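Local coordinates for protein fatty acid amide hydrolase (Candida albicans, PDB 6KVR) that probably hydrolyses monocarboxylic acid amides to the carboxylate and ammonium, as a member of the amidase signature family, at residues A[5-10]-A[520-525]; A[66-71]-A[108-113]; A[183-188]-A[320-325]; A[365-370]-A[462-467]. One frame throughout, in Å; residues are numbered along the deposited sequence.

Contact 1. Residues A[5-10]-A[520-525]; sequences YETFLN and RSKLEQ
Phe8 carries the apolar part of this surface contact, meeting the start of helix 522-529 with the far end of its ring. Phe8 CZ lies 3.9 Å from Lys522 CB and 4.3 Å from Leu523 CB. With CG anti to the carbonyl carbon (chi1 -68°), the ring end comes nearer to the helix than the direction of CB suggests. The Phe8 ring and the Lys522 chain run past each other in opposite directions, so the lysine is met at its base. Thr7 adds a marginal touch, its OG1 4.4 Å from Lys522 CD. The backbone N of Leu523 sits at the ring edge, near the ring plane.

In fold terms, a 3-10 turn of the N-terminal arm, residues 5-8, is laid against the first turn of a helix more than 500 residues later. Beyond the pair, Trp421 meets the Phe8 ring edge-to-face.

No hydrogen bond joins the two segments; the polar bonds instead shape the helix start. Ser521 is its N-cap, with OG accepting from Glu524 N at 3.0 Å. Glu524 OE1 takes the backbone N of Arg520 at 2.9 Å, nearly straight (175°). Glu524 OE2 bonds Arg354 N and Tyr517 OH besides its salt bridge to Arg520 NH1, and Arg520 NH2 pairs with Asp349.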
# COMPACT_ATOMS: atom_id res chain seq x y z
N TYR A 5 -3.40 -6.94 -36.51
CA TYR A 5 -3.28 -6.14 -35.30
C TYR A 5 -3.56 -4.65 -35.55
O TYR A 5 -3.97 -3.95 -34.61
CB TYR A 5 -1.89 -6.35 -34.69
CG TYR A 5 -0.81 -5.43 -35.23
CD1 TYR A 5 -0.31 -5.58 -36.51
CD2 TYR A 5 -0.31 -4.39 -34.45
CE1 TYR A 5 0.69 -4.73 -37.01
CE2 TYR A 5 0.67 -3.52 -34.94
CZ TYR A 5 1.17 -3.70 -36.21
OH TYR A 5 2.14 -2.86 -36.69
N GLU A 6 -3.40 -4.16 -36.79
CA GLU A 6 -3.57 -2.73 -37.07
C GLU A 6 -4.99 -2.23 -36.84
O GLU A 6 -5.17 -1.03 -36.59
CB GLU A 6 -3.16 -2.40 -38.51
CG GLU A 6 -1.67 -2.49 -38.78
CD GLU A 6 -1.30 -3.80 -39.47
OE1 GLU A 6 -2.12 -4.74 -39.43
OE2 GLU A 6 -0.19 -3.88 -40.05
N THR A 7 -6.01 -3.10 -36.91
CA THR A 7 -7.37 -2.62 -36.66
C THR A 7 -7.61 -2.27 -35.19
O THR A 7 -8.63 -1.63 -34.88
CB THR A 7 -8.41 -3.65 -37.12
OG1 THR A 7 -8.55 -4.69 -36.15
CG2 THR A 7 -8.01 -4.28 -38.45
N PHE A 8 -6.71 -2.64 -34.27
CA PHE A 8 -6.83 -2.19 -32.88
C PHE A 8 -6.22 -0.82 -32.64
O PHE A 8 -6.46 -0.25 -31.57
CB PHE A 8 -6.14 -3.17 -31.93
CG PHE A 8 -6.82 -4.50 -31.83
CD1 PHE A 8 -6.57 -5.50 -32.76
CD2 PHE A 8 -7.71 -4.77 -30.80
CE1 PHE A 8 -7.18 -6.72 -32.67
CE2 PHE A 8 -8.32 -5.99 -30.71
CZ PHE A 8 -8.07 -6.97 -31.66
N LEU A 9 -5.45 -0.28 -33.58
CA LEU A 9 -4.64 0.92 -33.36
C LEU A 9 -5.44 2.20 -33.57
O LEU A 9 -5.03 3.09 -34.32
CB LEU A 9 -3.41 0.89 -34.26
CG LEU A 9 -2.62 -0.42 -34.28
CD1 LEU A 9 -1.44 -0.32 -35.23
CD2 LEU A 9 -2.17 -0.81 -32.88
N ASN A 10 -6.57 2.33 -32.88
CA ASN A 10 -7.46 3.47 -33.09
C ASN A 10 -7.65 4.30 -31.83
O ASN A 10 -8.62 5.05 -31.72
CB ASN A 10 -8.82 2.98 -33.60
CG ASN A 10 -9.61 2.25 -32.52
OD1 ASN A 10 -9.05 1.47 -31.73
ND2 ASN A 10 -10.92 2.51 -32.46
N ARG A 520 -15.10 -15.40 -29.30
CA ARG A 520 -15.79 -14.34 -28.56
C ARG A 520 -15.32 -12.94 -28.90
O ARG A 520 -16.00 -11.97 -28.54
CB ARG A 520 -15.60 -14.54 -27.06
CG ARG A 520 -15.81 -15.94 -26.57
CD ARG A 520 -14.65 -16.28 -25.66
NE ARG A 520 -15.00 -17.27 -24.66
CZ ARG A 520 -14.14 -17.89 -23.88
NH1 ARG A 520 -12.83 -17.72 -24.01
NH2 ARG A 520 -14.60 -18.70 -22.93
N SER A 521 -14.18 -12.78 -29.57
CA SER A 521 -13.63 -11.46 -29.83
C SER A 521 -12.62 -11.54 -30.96
O SER A 521 -12.16 -12.62 -31.34
CB SER A 521 -12.98 -10.88 -28.56
OG SER A 521 -11.80 -11.61 -28.24
N LYS A 522 -12.26 -10.38 -31.51
CA LYS A 522 -11.20 -10.36 -32.51
C LYS A 522 -9.87 -10.78 -31.89
O LYS A 522 -9.07 -11.48 -32.53
CB LYS A 522 -11.08 -8.98 -33.15
CG LYS A 522 -12.19 -8.59 -34.13
CD LYS A 522 -11.77 -7.35 -34.91
CE LYS A 522 -12.86 -6.80 -35.81
NZ LYS A 522 -13.63 -5.70 -35.16
N LEU A 523 -9.62 -10.35 -30.64
CA LEU A 523 -8.37 -10.70 -29.97
C LEU A 523 -8.22 -12.20 -29.81
O LEU A 523 -7.14 -12.76 -30.05
CB LEU A 523 -8.29 -9.99 -28.62
CG LEU A 523 -7.03 -10.20 -27.75
CD1 LEU A 523 -5.76 -9.82 -28.48
CD2 LEU A 523 -7.13 -9.41 -26.42
N GLU A 524 -9.30 -12.89 -29.40
CA GLU A 524 -9.22 -14.34 -29.26
C GLU A 524 -8.88 -14.99 -30.59
O GLU A 524 -8.09 -15.94 -30.64
CB GLU A 524 -10.52 -14.92 -28.70
CG GLU A 524 -10.34 -16.39 -28.28
CD GLU A 524 -11.60 -17.00 -27.68
OE1 GLU A 524 -12.70 -16.53 -28.04
OE2 GLU A 524 -11.50 -17.93 -26.86
N GLN A 525 -9.47 -14.49 -31.68
CA GLN A 525 -9.21 -15.06 -33.00
C GLN A 525 -7.77 -14.80 -33.43
O GLN A 525 -7.08 -15.70 -33.93
CB GLN A 525 -10.18 -14.49 -34.03
CG GLN A 525 -10.08 -15.19 -35.37
CD GLN A 525 -10.88 -14.51 -36.46
OE1 GLN A 525 -11.85 -13.82 -36.19
NE2 GLN A 525 -10.45 -14.70 -37.70

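Contact 2. Residues A[66-71]-A[108-113]; sequences DYLYSQ and AHRATL
The guanidinium of Arg110 has the methyl CD2 of Leu68 over one face, 3.3 Å above the plane and displaced toward the rim, and the hydroxyl of Tyr69 at its edge. The methyl is nearest to an outer nitrogen: Leu68 CD2 to Arg110 NH2 measures 3.6 Å. At the edge, Arg110 NH2 donates to Tyr69 OH over 3.1 Å. This bond is moderately bent, and the oxygen lies 20° out of the guanidinium plane. The phenol ring stands almost perpendicular to that plane, at 83°, which rules out a parallel stack between them. Seen from the Tyr69 ring, Arg110 NH2 lies obliquely, while Phe79 meets the same ring with its plane only modestly inclined.

The arginine leaves its helix with CG anti to the backbone N (chi1 -161°) and stays extended as far as NE, which carries its head across to the other helix. Leu68, whose side chain crosses it at about a right angle, supplies the apolar surface against the guanidinium face.

Each nitrogen of the guanidinium has a hydrogen-bond or salt-bridge partner: NE has Tyr243 O, NH1 has Asp83 and Thr82, and NH2 has Tyr69 OH. Asp83 also bonds Tyr69 OH, so its carboxylate links phenol and arginine a second time. Such a set of partners fixes the rotation of the guanidinium and probably offsets the nearby like charge of Arg301.

The result is a buried, charge-compensated arginine between helices, here joining helix 64-70 to helix 100-118, with helices 76-82 and 235-243 alongside.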
# COMPACT_ATOMS: atom_id res chain seq x y z
N ASP A 66 19.50 -28.20 -25.59
CA ASP A 66 19.89 -29.55 -25.95
C ASP A 66 21.31 -29.59 -26.50
O ASP A 66 22.11 -30.45 -26.12
CB ASP A 66 18.92 -30.12 -26.97
CG ASP A 66 18.88 -31.62 -26.94
OD1 ASP A 66 18.49 -32.17 -25.89
OD2 ASP A 66 19.27 -32.25 -27.95
N TYR A 67 21.64 -28.64 -27.37
CA TYR A 67 22.97 -28.56 -27.97
C TYR A 67 24.06 -28.37 -26.91
O TYR A 67 25.16 -28.93 -27.03
CB TYR A 67 23.01 -27.41 -28.96
CG TYR A 67 24.24 -27.38 -29.84
CD1 TYR A 67 24.43 -28.31 -30.85
CD2 TYR A 67 25.21 -26.40 -29.67
CE1 TYR A 67 25.54 -28.27 -31.66
CE2 TYR A 67 26.32 -26.35 -30.47
CZ TYR A 67 26.49 -27.28 -31.46
OH TYR A 67 27.61 -27.23 -32.25
N LEU A 68 23.80 -27.53 -25.90
CA LEU A 68 24.79 -27.28 -24.86
C LEU A 68 25.24 -28.59 -24.21
O LEU A 68 26.44 -28.82 -23.99
CB LEU A 68 24.19 -26.35 -23.81
CG LEU A 68 24.84 -26.37 -22.43
CD1 LEU A 68 26.24 -25.76 -22.47
CD2 LEU A 68 23.94 -25.68 -21.40
N TYR A 69 24.28 -29.45 -23.89
CA TYR A 69 24.59 -30.70 -23.22
C TYR A 69 25.15 -31.74 -24.20
O TYR A 69 26.13 -32.42 -23.89
CB TYR A 69 23.34 -31.22 -22.52
CG TYR A 69 23.02 -30.45 -21.26
CD1 TYR A 69 23.64 -30.78 -20.06
CD2 TYR A 69 22.11 -29.41 -21.27
CE1 TYR A 69 23.35 -30.09 -18.90
CE2 TYR A 69 21.80 -28.72 -20.11
CZ TYR A 69 22.43 -29.06 -18.93
OH TYR A 69 22.15 -28.38 -17.76
N SER A 70 24.55 -31.85 -25.39
CA SER A 70 24.94 -32.89 -26.33
C SER A 70 26.32 -32.65 -26.92
O SER A 70 27.04 -33.60 -27.23
CB SER A 70 23.90 -33.00 -27.45
OG SER A 70 24.00 -31.90 -28.34
N GLN A 71 26.71 -31.39 -27.12
CA GLN A 71 28.04 -31.07 -27.59
C GLN A 71 29.02 -30.81 -26.46
O GLN A 71 30.18 -30.49 -26.74
CB GLN A 71 28.01 -29.85 -28.51
CG GLN A 71 27.55 -30.20 -29.90
CD GLN A 71 28.68 -30.74 -30.76
OE1 GLN A 71 29.45 -29.98 -31.37
NE2 GLN A 71 28.81 -32.06 -30.79
N ALA A 108 30.00 -17.45 -15.89
CA ALA A 108 30.40 -16.47 -16.89
C ALA A 108 30.53 -17.11 -18.27
O ALA A 108 30.07 -16.55 -19.28
CB ALA A 108 31.72 -15.81 -16.47
N HIS A 109 31.19 -18.27 -18.33
CA HIS A 109 31.25 -19.05 -19.56
C HIS A 109 29.85 -19.39 -20.05
O HIS A 109 29.50 -19.13 -21.21
CB HIS A 109 32.07 -20.33 -19.30
CG HIS A 109 32.47 -21.07 -20.54
ND1 HIS A 109 33.37 -22.12 -20.52
CD2 HIS A 109 32.07 -20.94 -21.83
CE1 HIS A 109 33.52 -22.59 -21.74
NE2 HIS A 109 32.75 -21.89 -22.56
N ARG A 110 29.01 -19.95 -19.17
CA ARG A 110 27.67 -20.36 -19.60
C ARG A 110 26.83 -19.17 -20.04
O ARG A 110 25.99 -19.30 -20.94
CB ARG A 110 26.98 -21.16 -18.49
CG ARG A 110 25.81 -22.03 -18.97
CD ARG A 110 25.45 -23.15 -17.98
NE ARG A 110 24.15 -23.74 -18.28
CZ ARG A 110 23.70 -24.89 -17.78
NH1 ARG A 110 24.43 -25.63 -16.96
NH2 ARG A 110 22.49 -25.32 -18.13
N ALA A 111 27.05 -17.98 -19.44
CA ALA A 111 26.29 -16.80 -19.82
C ALA A 111 26.72 -16.27 -21.19
O ALA A 111 25.89 -15.77 -21.95
CB ALA A 111 26.42 -15.70 -18.75
N THR A 112 28.01 -16.37 -21.51
CA THR A 112 28.47 -15.95 -22.84
C THR A 112 27.87 -16.83 -23.92
O THR A 112 27.44 -16.34 -24.98
CB THR A 112 30.00 -15.97 -22.91
OG1 THR A 112 30.55 -15.22 -21.83
CG2 THR A 112 30.48 -15.36 -24.22
N LEU A 113 27.83 -18.14 -23.68
CA LEU A 113 27.14 -19.05 -24.59
C LEU A 113 25.67 -18.66 -24.72
O LEU A 113 25.14 -18.53 -25.83
CB LEU A 113 27.31 -20.49 -24.12
CG LEU A 113 28.76 -20.98 -24.25
CD1 LEU A 113 29.00 -22.26 -23.45
CD2 LEU A 113 29.20 -21.13 -25.71

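Contact 3. Residues A[183-188]-A[320-325]; sequences HGVTTS and WESDST
Val185 meets the loop after helix 303-317 with both of its methyls, one for each of two successive residues. Val185 CG1 lies 3.9 Å from Ser322 OG, and Val185 CG2 lies 4.3 Å from Asp323 CB. The valine has CG1 anti to its backbone N (chi1 174°), which leaves CG2 beside that nitrogen and lets the two branches diverge toward the serine and the aspartate. The nearest backbones are those of Val185 and Ser322, whose CA atoms are 7.2 Å apart, so the segments meet through short side chains.

One shell further out, each side is held by its own chain. Gly184 occupies the N-cap position of helix 185-192, placing Val185 in the first turn; Ser188 N bonds back to Gly184 O at 3.0 Å. In the loop, Asp323 OD1 accepts from Thr325 N over 3.0 Å, forming an Asx turn. That N-H comes from above the carboxylate, 54° out of its plane, at an N-H...O angle of 140°.

Ser278 connects the two sides: its OG bonds Asp323 OD2, its O accepts from Thr186 OG1, and the Val185 side chain also rests on it. The 320-325 loop also borders the second subunit, where Ser324 bonds Asp449 and Arg549 of that subunit and Trp320 O bonds its Asn452.

With no hydrogen bond between the segments, their direct cohesion is van der Waals contact. The aspartate meets the valine through CB while its oxygens are engaged elsewhere, so polar bonding sets the loop's shape while the valine methyls make the direct contact.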
# COMPACT_ATOMS: atom_id res chain seq x y z
N HIS A 183 23.67 2.16 -7.30
CA HIS A 183 22.71 1.09 -7.52
C HIS A 183 21.32 1.54 -7.07
O HIS A 183 21.17 2.38 -6.18
CB HIS A 183 23.11 -0.15 -6.72
CG HIS A 183 24.35 -0.83 -7.23
ND1 HIS A 183 24.82 -0.66 -8.52
CD2 HIS A 183 25.21 -1.67 -6.62
CE1 HIS A 183 25.92 -1.38 -8.68
NE2 HIS A 183 26.17 -2.00 -7.55
N GLY A 184 20.30 0.96 -7.69
CA GLY A 184 18.97 1.03 -7.13
C GLY A 184 18.91 0.24 -5.84
O GLY A 184 19.86 -0.46 -5.47
N VAL A 185 17.77 0.33 -5.15
CA VAL A 185 17.68 -0.28 -3.82
C VAL A 185 17.90 -1.79 -3.90
O VAL A 185 18.67 -2.36 -3.12
CB VAL A 185 16.34 0.06 -3.15
CG1 VAL A 185 16.22 -0.69 -1.85
CG2 VAL A 185 16.23 1.56 -2.89
N THR A 186 17.24 -2.46 -4.83
CA THR A 186 17.32 -3.91 -4.86
C THR A 186 18.74 -4.38 -5.20
O THR A 186 19.27 -5.30 -4.57
CB THR A 186 16.28 -4.47 -5.83
OG1 THR A 186 15.01 -4.47 -5.18
CG2 THR A 186 16.62 -5.92 -6.25
N THR A 187 19.39 -3.73 -6.17
CA THR A 187 20.74 -4.15 -6.52
C THR A 187 21.71 -3.92 -5.37
O THR A 187 22.58 -4.77 -5.11
CB THR A 187 21.20 -3.43 -7.78
OG1 THR A 187 20.39 -3.85 -8.88
CG2 THR A 187 22.65 -3.74 -8.08
N SER A 188 21.60 -2.80 -4.66
CA SER A 188 22.58 -2.59 -3.60
C SER A 188 22.31 -3.49 -2.42
O SER A 188 23.24 -3.85 -1.70
CB SER A 188 22.66 -1.12 -3.17
OG SER A 188 21.52 -0.70 -2.49
N TRP A 320 12.92 -1.73 3.89
CA TRP A 320 12.26 -0.58 4.49
C TRP A 320 13.25 0.40 5.08
O TRP A 320 12.92 1.58 5.24
CB TRP A 320 11.25 -1.02 5.57
CG TRP A 320 11.87 -1.86 6.63
CD1 TRP A 320 12.40 -1.42 7.81
CD2 TRP A 320 12.06 -3.28 6.60
NE1 TRP A 320 12.91 -2.48 8.52
CE2 TRP A 320 12.71 -3.64 7.80
CE3 TRP A 320 11.74 -4.28 5.68
CZ2 TRP A 320 13.04 -4.96 8.11
CZ3 TRP A 320 12.07 -5.61 5.99
CH2 TRP A 320 12.71 -5.93 7.19
N GLU A 321 14.48 -0.04 5.39
CA GLU A 321 15.47 0.87 5.94
C GLU A 321 16.00 1.88 4.92
O GLU A 321 16.55 2.91 5.32
CB GLU A 321 16.61 0.07 6.57
CG GLU A 321 16.22 -0.51 7.92
CD GLU A 321 17.38 -1.13 8.69
OE1 GLU A 321 18.52 -1.12 8.18
OE2 GLU A 321 17.13 -1.63 9.80
N SER A 322 15.86 1.61 3.62
CA SER A 322 16.26 2.57 2.60
C SER A 322 15.17 2.92 1.60
O SER A 322 15.35 3.85 0.81
CB SER A 322 17.51 2.08 1.84
OG SER A 322 17.50 0.67 1.63
N ASP A 323 14.04 2.22 1.62
CA ASP A 323 12.90 2.49 0.75
C ASP A 323 11.66 2.51 1.63
O ASP A 323 11.23 1.46 2.13
CB ASP A 323 12.79 1.44 -0.36
CG ASP A 323 11.50 1.55 -1.17
OD1 ASP A 323 10.75 2.55 -1.05
OD2 ASP A 323 11.25 0.60 -1.97
N SER A 324 11.10 3.70 1.81
CA SER A 324 9.99 3.88 2.74
C SER A 324 8.73 3.13 2.29
O SER A 324 7.90 2.77 3.13
CB SER A 324 9.70 5.37 2.89
OG SER A 324 8.71 5.56 3.89
N THR A 325 8.58 2.90 0.98
CA THR A 325 7.44 2.15 0.45
C THR A 325 7.50 0.67 0.86
O THR A 325 6.45 0.01 0.94
CB THR A 325 7.43 2.25 -1.08
OG1 THR A 325 7.37 3.63 -1.47
CG2 THR A 325 6.23 1.51 -1.67

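Contact 4. Residues A[365-370]-A[462-467]; sequences TVVEKL and FILSPT
The 365-370 segment of helix 357-372 runs over strand 462-466 in a roughly antiparallel sense, the short axes 151° apart in direction and 10.8 Å apart at closest approach, a separation bridged by side chains alone.

From the strand a single methyl does the touching: CD2 of Leu464 is directed at the helix and is met by three residues there. Val366 CG1 comes closest, 3.9 Å from Leu464 CD2, its side chain passing at a slant to the leucine. Leu370 approaches tip to tip, and Leu370 CD1 lies 4.1 Å from Leu464 CD2. Val367 CG2 completes the group at 4.3 Å from Leu464 CD2. Leu464 reaches them because its CG is anti to the backbone N (chi1 178°). All four residues are buried, and the contact is wholly apolar.

Leu464 bonds through its backbone to Ala345 and Ile347, on the side of the parallel neighbour 343-346, while Ile463 and Ser465 bond to the antiparallel strand 540-546. Leu543 of that strand also touches Val366. Helix 357-372 thus packs on one face of the large mixed sheet, with helix 552-565 beside it through Leu565, while Ile463 and Ser465 meet Trp487 of helix 482-490.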
# COMPACT_ATOMS: atom_id res chain seq x y z
N THR A 365 -2.95 -32.57 -17.26
CA THR A 365 -2.06 -33.57 -16.66
C THR A 365 -1.71 -33.19 -15.22
O THR A 365 -1.64 -34.06 -14.34
CB THR A 365 -0.79 -33.74 -17.50
OG1 THR A 365 -1.13 -34.23 -18.80
CG2 THR A 365 0.18 -34.72 -16.85
N VAL A 366 -1.52 -31.89 -14.95
CA VAL A 366 -1.12 -31.48 -13.60
C VAL A 366 -2.29 -31.64 -12.64
O VAL A 366 -2.12 -32.11 -11.50
CB VAL A 366 -0.56 -30.04 -13.63
CG1 VAL A 366 -0.47 -29.45 -12.21
CG2 VAL A 366 0.81 -30.03 -14.30
N VAL A 367 -3.50 -31.28 -13.07
CA VAL A 367 -4.68 -31.46 -12.23
C VAL A 367 -4.86 -32.93 -11.85
O VAL A 367 -5.15 -33.26 -10.70
CB VAL A 367 -5.93 -30.90 -12.93
CG1 VAL A 367 -7.19 -31.36 -12.21
CG2 VAL A 367 -5.88 -29.36 -12.98
N GLU A 368 -4.65 -33.84 -12.81
CA GLU A 368 -4.88 -35.25 -12.51
C GLU A 368 -3.82 -35.77 -11.55
O GLU A 368 -4.12 -36.55 -10.64
CB GLU A 368 -4.94 -36.06 -13.81
CG GLU A 368 -6.23 -35.80 -14.61
CD GLU A 368 -7.50 -36.26 -13.87
OE1 GLU A 368 -8.45 -35.46 -13.72
OE2 GLU A 368 -7.54 -37.44 -13.43
N LYS A 369 -2.58 -35.32 -11.71
CA LYS A 369 -1.53 -35.65 -10.77
C LYS A 369 -1.84 -35.14 -9.36
O LYS A 369 -1.56 -35.82 -8.36
CB LYS A 369 -0.23 -35.07 -11.29
CG LYS A 369 0.99 -35.77 -10.81
CD LYS A 369 1.33 -36.98 -11.72
CE LYS A 369 2.49 -37.80 -11.17
NZ LYS A 369 2.18 -38.25 -9.76
N LEU A 370 -2.38 -33.92 -9.25
CA LEU A 370 -2.75 -33.38 -7.94
C LEU A 370 -3.90 -34.17 -7.32
O LEU A 370 -3.89 -34.47 -6.13
CB LEU A 370 -3.15 -31.91 -8.06
CG LEU A 370 -2.08 -30.86 -8.33
CD1 LEU A 370 -2.76 -29.51 -8.53
CD2 LEU A 370 -1.06 -30.83 -7.18
N PHE A 462 -5.04 -22.12 -3.15
CA PHE A 462 -4.35 -21.57 -4.32
C PHE A 462 -5.21 -21.68 -5.56
O PHE A 462 -6.14 -22.49 -5.64
CB PHE A 462 -3.02 -22.28 -4.59
CG PHE A 462 -2.12 -22.32 -3.39
CD1 PHE A 462 -1.40 -21.20 -3.00
CD2 PHE A 462 -2.02 -23.48 -2.63
CE1 PHE A 462 -0.58 -21.23 -1.87
CE2 PHE A 462 -1.21 -23.51 -1.50
CZ PHE A 462 -0.49 -22.39 -1.12
N ILE A 463 -4.89 -20.84 -6.55
CA ILE A 463 -5.53 -20.88 -7.86
C ILE A 463 -4.48 -21.28 -8.88
O ILE A 463 -3.38 -20.70 -8.91
CB ILE A 463 -6.20 -19.54 -8.19
CG1 ILE A 463 -7.20 -19.18 -7.08
CG2 ILE A 463 -6.95 -19.59 -9.53
CD1 ILE A 463 -7.87 -17.84 -7.25
N LEU A 464 -4.78 -22.30 -9.66
CA LEU A 464 -3.89 -22.81 -10.70
C LEU A 464 -4.48 -22.42 -12.04
O LEU A 464 -5.68 -22.58 -12.26
CB LEU A 464 -3.73 -24.33 -10.60
CG LEU A 464 -2.87 -25.05 -11.64
CD1 LEU A 464 -1.43 -24.57 -11.58
CD2 LEU A 464 -2.92 -26.57 -11.45
N SER A 465 -3.64 -21.89 -12.93
CA SER A 465 -4.16 -21.31 -14.16
C SER A 465 -3.05 -21.27 -15.20
O SER A 465 -1.87 -21.36 -14.85
CB SER A 465 -4.72 -19.91 -13.90
OG SER A 465 -3.65 -19.01 -13.65
N PRO A 466 -3.39 -21.11 -16.48
CA PRO A 466 -2.37 -20.91 -17.51
C PRO A 466 -1.62 -19.60 -17.28
O PRO A 466 -2.08 -18.72 -16.55
CB PRO A 466 -3.17 -20.86 -18.82
CG PRO A 466 -4.55 -21.43 -18.48
CD PRO A 466 -4.75 -21.05 -17.05
N THR A 467 -0.45 -19.49 -17.91
CA THR A 467 0.31 -18.24 -17.90
C THR A 467 0.02 -17.38 -19.11
O THR A 467 0.24 -16.16 -19.06
CB THR A 467 1.81 -18.52 -17.85
OG1 THR A 467 2.07 -19.47 -16.81
CG2 THR A 467 2.58 -17.24 -17.51

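Contact 1 joins segments 510 residues apart, and the other three are nested within its loop along the chain, closing one after another: contact 2, then contact 3, then contact 4. In space they are dispersed. Centres of contacts 1 and 4, the nearest pair, are 29 Å apart, whereas contact 1 lies 40 Å from contacts 2 and 3; no two touch. Contact 4 alone involves a strand of the mixed sheet. Contact 2 joins helices, contact 3 a helix start to a loop at the dimer interface, and contact 1 the N-terminal arm to a late helix. All lie away from the predicted catalytic residues: contact 4 packs a helix on the sheet, and the other three join elements outside it.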